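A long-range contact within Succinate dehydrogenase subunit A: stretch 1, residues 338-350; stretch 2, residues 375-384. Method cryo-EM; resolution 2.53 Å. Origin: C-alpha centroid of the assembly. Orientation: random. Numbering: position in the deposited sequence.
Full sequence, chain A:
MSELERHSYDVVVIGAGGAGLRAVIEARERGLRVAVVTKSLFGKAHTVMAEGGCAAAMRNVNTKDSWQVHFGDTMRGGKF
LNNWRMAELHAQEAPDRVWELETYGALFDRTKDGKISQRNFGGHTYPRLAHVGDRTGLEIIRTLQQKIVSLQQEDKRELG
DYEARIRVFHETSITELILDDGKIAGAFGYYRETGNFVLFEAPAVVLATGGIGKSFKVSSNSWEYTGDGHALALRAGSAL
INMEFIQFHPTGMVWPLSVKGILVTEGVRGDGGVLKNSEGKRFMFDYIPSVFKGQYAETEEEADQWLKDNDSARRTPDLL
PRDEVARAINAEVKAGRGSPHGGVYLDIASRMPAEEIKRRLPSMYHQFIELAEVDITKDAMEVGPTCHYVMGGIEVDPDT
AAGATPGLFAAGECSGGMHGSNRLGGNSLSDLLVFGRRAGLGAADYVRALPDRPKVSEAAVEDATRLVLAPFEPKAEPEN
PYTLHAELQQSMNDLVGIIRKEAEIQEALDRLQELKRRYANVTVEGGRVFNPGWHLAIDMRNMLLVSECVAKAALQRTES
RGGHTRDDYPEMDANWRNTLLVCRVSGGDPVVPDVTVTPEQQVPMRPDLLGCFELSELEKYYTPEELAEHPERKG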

# COMPACT_ATOMS: atom_id res chain seq x y z
N GLY A 338 -14.92 21.19 -25.71
CA GLY A 338 -14.52 20.11 -24.83
C GLY A 338 -13.11 19.63 -25.12
O GLY A 338 -12.47 20.02 -26.10
N SER A 339 -12.62 18.76 -24.25
CA SER A 339 -11.30 18.17 -24.40
C SER A 339 -11.36 16.99 -25.36
O SER A 339 -12.43 16.42 -25.61
CB SER A 339 -10.77 17.74 -23.05
OG SER A 339 -10.34 18.85 -22.29
N PRO A 340 -10.21 16.60 -25.93
CA PRO A 340 -10.20 15.40 -26.79
C PRO A 340 -10.62 14.14 -26.07
O PRO A 340 -11.24 13.26 -26.69
CB PRO A 340 -8.74 15.33 -27.27
CG PRO A 340 -8.20 16.70 -27.09
CD PRO A 340 -8.89 17.25 -25.88
N HIS A 341 -10.30 14.01 -24.79
CA HIS A 341 -10.70 12.88 -23.97
C HIS A 341 -12.05 13.01 -23.32
O HIS A 341 -12.40 12.17 -22.48
N GLY A 342 -12.83 14.03 -23.66
CA GLY A 342 -14.17 14.18 -23.13
C GLY A 342 -14.28 14.89 -21.80
O GLY A 342 -15.28 14.70 -21.11
N GLY A 343 -13.29 15.68 -21.42
CA GLY A 343 -13.28 16.37 -20.15
C GLY A 343 -13.06 17.86 -20.31
O GLY A 343 -13.38 18.45 -21.34
N VAL A 344 -12.52 18.47 -19.26
CA VAL A 344 -12.20 19.89 -19.22
C VAL A 344 -10.78 20.04 -18.68
O VAL A 344 -10.09 19.06 -18.40
CB VAL A 344 -13.21 20.69 -18.37
CG1 VAL A 344 -14.56 20.75 -19.07
CG2 VAL A 344 -13.35 20.09 -16.99
N TYR A 345 -10.33 21.29 -18.54
CA TYR A 345 -8.91 21.56 -18.35
C TYR A 345 -8.50 21.80 -16.90
O TYR A 345 -7.65 21.08 -16.38
CB TYR A 345 -8.50 22.74 -19.24
CG TYR A 345 -8.22 22.31 -20.65
CD1 TYR A 345 -7.38 21.23 -20.91
CD2 TYR A 345 -8.79 22.96 -21.73
CE1 TYR A 345 -7.13 20.82 -22.19
CE2 TYR A 345 -8.54 22.55 -23.02
CZ TYR A 345 -7.71 21.48 -23.25
OH TYR A 345 -7.45 21.08 -24.54
N LEU A 346 -9.09 22.79 -16.23
CA LEU A 346 -8.71 23.12 -14.85
C LEU A 346 -7.21 23.45 -14.76
O LEU A 346 -6.40 22.72 -14.19
CB LEU A 346 -9.08 21.98 -13.89
CG LEU A 346 -8.78 22.16 -12.39
CD1 LEU A 346 -9.79 23.06 -11.71
CD2 LEU A 346 -8.70 20.82 -11.70
N ASP A 347 -6.86 24.57 -15.38
CA ASP A 347 -5.48 25.04 -15.37
C ASP A 347 -5.19 25.87 -14.13
O ASP A 347 -5.88 26.85 -13.85
CB ASP A 347 -5.17 25.86 -16.63
CG ASP A 347 -6.25 26.87 -16.94
OD1 ASP A 347 -7.30 26.84 -16.27
OD2 ASP A 347 -6.04 27.69 -17.85
N ILE A 348 -4.17 25.46 -13.38
CA ILE A 348 -3.64 26.22 -12.26
C ILE A 348 -2.26 26.78 -12.55
O ILE A 348 -1.71 27.53 -11.73
CB ILE A 348 -3.63 25.37 -10.97
CG1 ILE A 348 -3.50 26.24 -9.73
CG2 ILE A 348 -2.51 24.36 -11.02
CD1 ILE A 348 -4.63 27.20 -9.55
N ALA A 349 -1.67 26.44 -13.70
CA ALA A 349 -0.34 26.92 -14.04
C ALA A 349 -0.33 28.43 -14.23
O ALA A 349 0.50 29.13 -13.65
CB ALA A 349 0.16 26.21 -15.30
N SER A 350 -1.25 28.95 -15.04
CA SER A 350 -1.31 30.39 -15.29
C SER A 350 -1.99 31.08 -14.12
O SER A 350 -2.96 31.82 -14.30
CB SER A 350 -2.04 30.67 -16.60
OG SER A 350 -3.35 30.14 -16.58
N ASP A 375 3.12 18.39 -15.15
CA ASP A 375 3.57 19.42 -14.23
C ASP A 375 2.38 20.31 -13.87
O ASP A 375 1.84 21.02 -14.73
CB ASP A 375 4.70 20.24 -14.84
CG ASP A 375 5.70 20.71 -13.81
OD1 ASP A 375 5.32 20.81 -12.62
OD2 ASP A 375 6.86 20.99 -14.17
N ILE A 376 1.97 20.26 -12.60
CA ILE A 376 0.86 21.08 -12.14
C ILE A 376 1.17 22.56 -12.27
O ILE A 376 0.29 23.37 -12.58
CB ILE A 376 0.51 20.69 -10.68
CG1 ILE A 376 0.14 19.21 -10.61
CG2 ILE A 376 -0.65 21.51 -10.16
CD1 ILE A 376 -1.06 18.86 -11.45
N THR A 377 2.43 22.93 -12.06
CA THR A 377 2.85 24.32 -12.15
C THR A 377 3.08 24.79 -13.58
O THR A 377 3.34 25.98 -13.79
CB THR A 377 4.13 24.54 -11.34
OG1 THR A 377 5.23 23.90 -12.00
CG2 THR A 377 3.99 23.95 -9.95
N LYS A 378 2.98 23.91 -14.58
CA LYS A 378 3.26 24.28 -15.96
C LYS A 378 2.11 24.04 -16.92
O LYS A 378 1.95 24.82 -17.87
CB LYS A 378 4.49 23.53 -16.48
CG LYS A 378 5.79 23.87 -15.77
CD LYS A 378 6.98 23.63 -16.69
CE LYS A 378 7.06 22.18 -17.11
NZ LYS A 378 8.35 21.87 -17.81
N ASP A 379 1.30 23.00 -16.72
CA ASP A 379 0.31 22.60 -17.72
C ASP A 379 -1.03 22.33 -17.07
O ASP A 379 -1.12 21.98 -15.88
CB ASP A 379 0.78 21.36 -18.49
CG ASP A 379 1.99 21.64 -19.36
OD1 ASP A 379 2.10 22.77 -19.87
OD2 ASP A 379 2.82 20.73 -19.53
N ALA A 380 -2.09 22.48 -17.86
CA ALA A 380 -3.45 22.24 -17.39
C ALA A 380 -3.71 20.75 -17.21
O ALA A 380 -2.99 19.89 -17.73
CB ALA A 380 -4.46 22.83 -18.37
N MET A 381 -4.76 20.45 -16.46
CA MET A 381 -5.18 19.08 -16.21
C MET A 381 -6.23 18.66 -17.24
O MET A 381 -6.52 19.39 -18.19
CB MET A 381 -5.67 18.95 -14.78
CG MET A 381 -4.64 19.38 -13.76
SD MET A 381 -5.31 19.55 -12.10
CE MET A 381 -4.72 21.18 -11.68
N GLU A 382 -6.79 17.48 -17.06
CA GLU A 382 -7.73 16.89 -18.01
C GLU A 382 -8.92 16.30 -17.26
O GLU A 382 -9.26 15.13 -17.41
CB GLU A 382 -7.03 15.83 -18.86
CG GLU A 382 -7.71 15.55 -20.18
CD GLU A 382 -7.28 16.52 -21.26
OE1 GLU A 382 -6.24 17.19 -21.07
OE2 GLU A 382 -7.96 16.60 -22.30
N VAL A 383 -9.54 17.10 -16.41
CA VAL A 383 -10.48 16.58 -15.43
C VAL A 383 -11.87 16.41 -16.05
O VAL A 383 -12.20 17.00 -17.08
CB VAL A 383 -10.53 17.50 -14.20
CG1 VAL A 383 -9.17 17.55 -13.54
CG2 VAL A 383 -10.99 18.89 -14.59
N GLY A 384 -12.68 15.59 -15.39
CA GLY A 384 -14.03 15.30 -15.83
C GLY A 384 -14.77 14.43 -14.82
O GLY A 384 -14.19 13.96 -13.84

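Two carbonyl oxygens that cannot bond to each other, Tyr345 O and Met381 O, lie only 2.7 Å apart where these antiparallel-running segments meet. Met381 O has some compensation in a CA-H...O contact, 3.2 Å from Tyr345 CA, and Val344 O receives a similar one from Glu382 CA, also at 3.2 Å. The one clear hydrogen bond across the contact runs from Val344 N to Val383 O, 2.6 Å and nearly linear.

Beside it, Gly343 brings its CA to 3.3 Å from Val383 O; a CB there would fall 2.5 Å from that oxygen, a clash, so glycine suits the close approach.

Apolar side chains fill the buried space. The branched Val344 and Val383 meet through their CG2 atoms at 3.6 Å, and Val383 CG2 also lies 3.7 Å from Leu346 CB. The long, flexible Met381 reaches two neighbors: its SD is 3.6 Å from Leu346 CD2, and its CE is 3.9 Å from Ile348 CG2. That same Ile348 CG2 touches Ile376 CG2 at 3.5 Å.

Small residues serve where backbones crowd. Ala349 points its CB toward stretch 2, 3.3 Å from Lys378 C, while Ala380 CB packs 3.6 Å from Asp347 CB. At the other end, the Glu382 carboxylate reaches the Ser339 turn, placing OE2 3.1 Å from Ser339 CB.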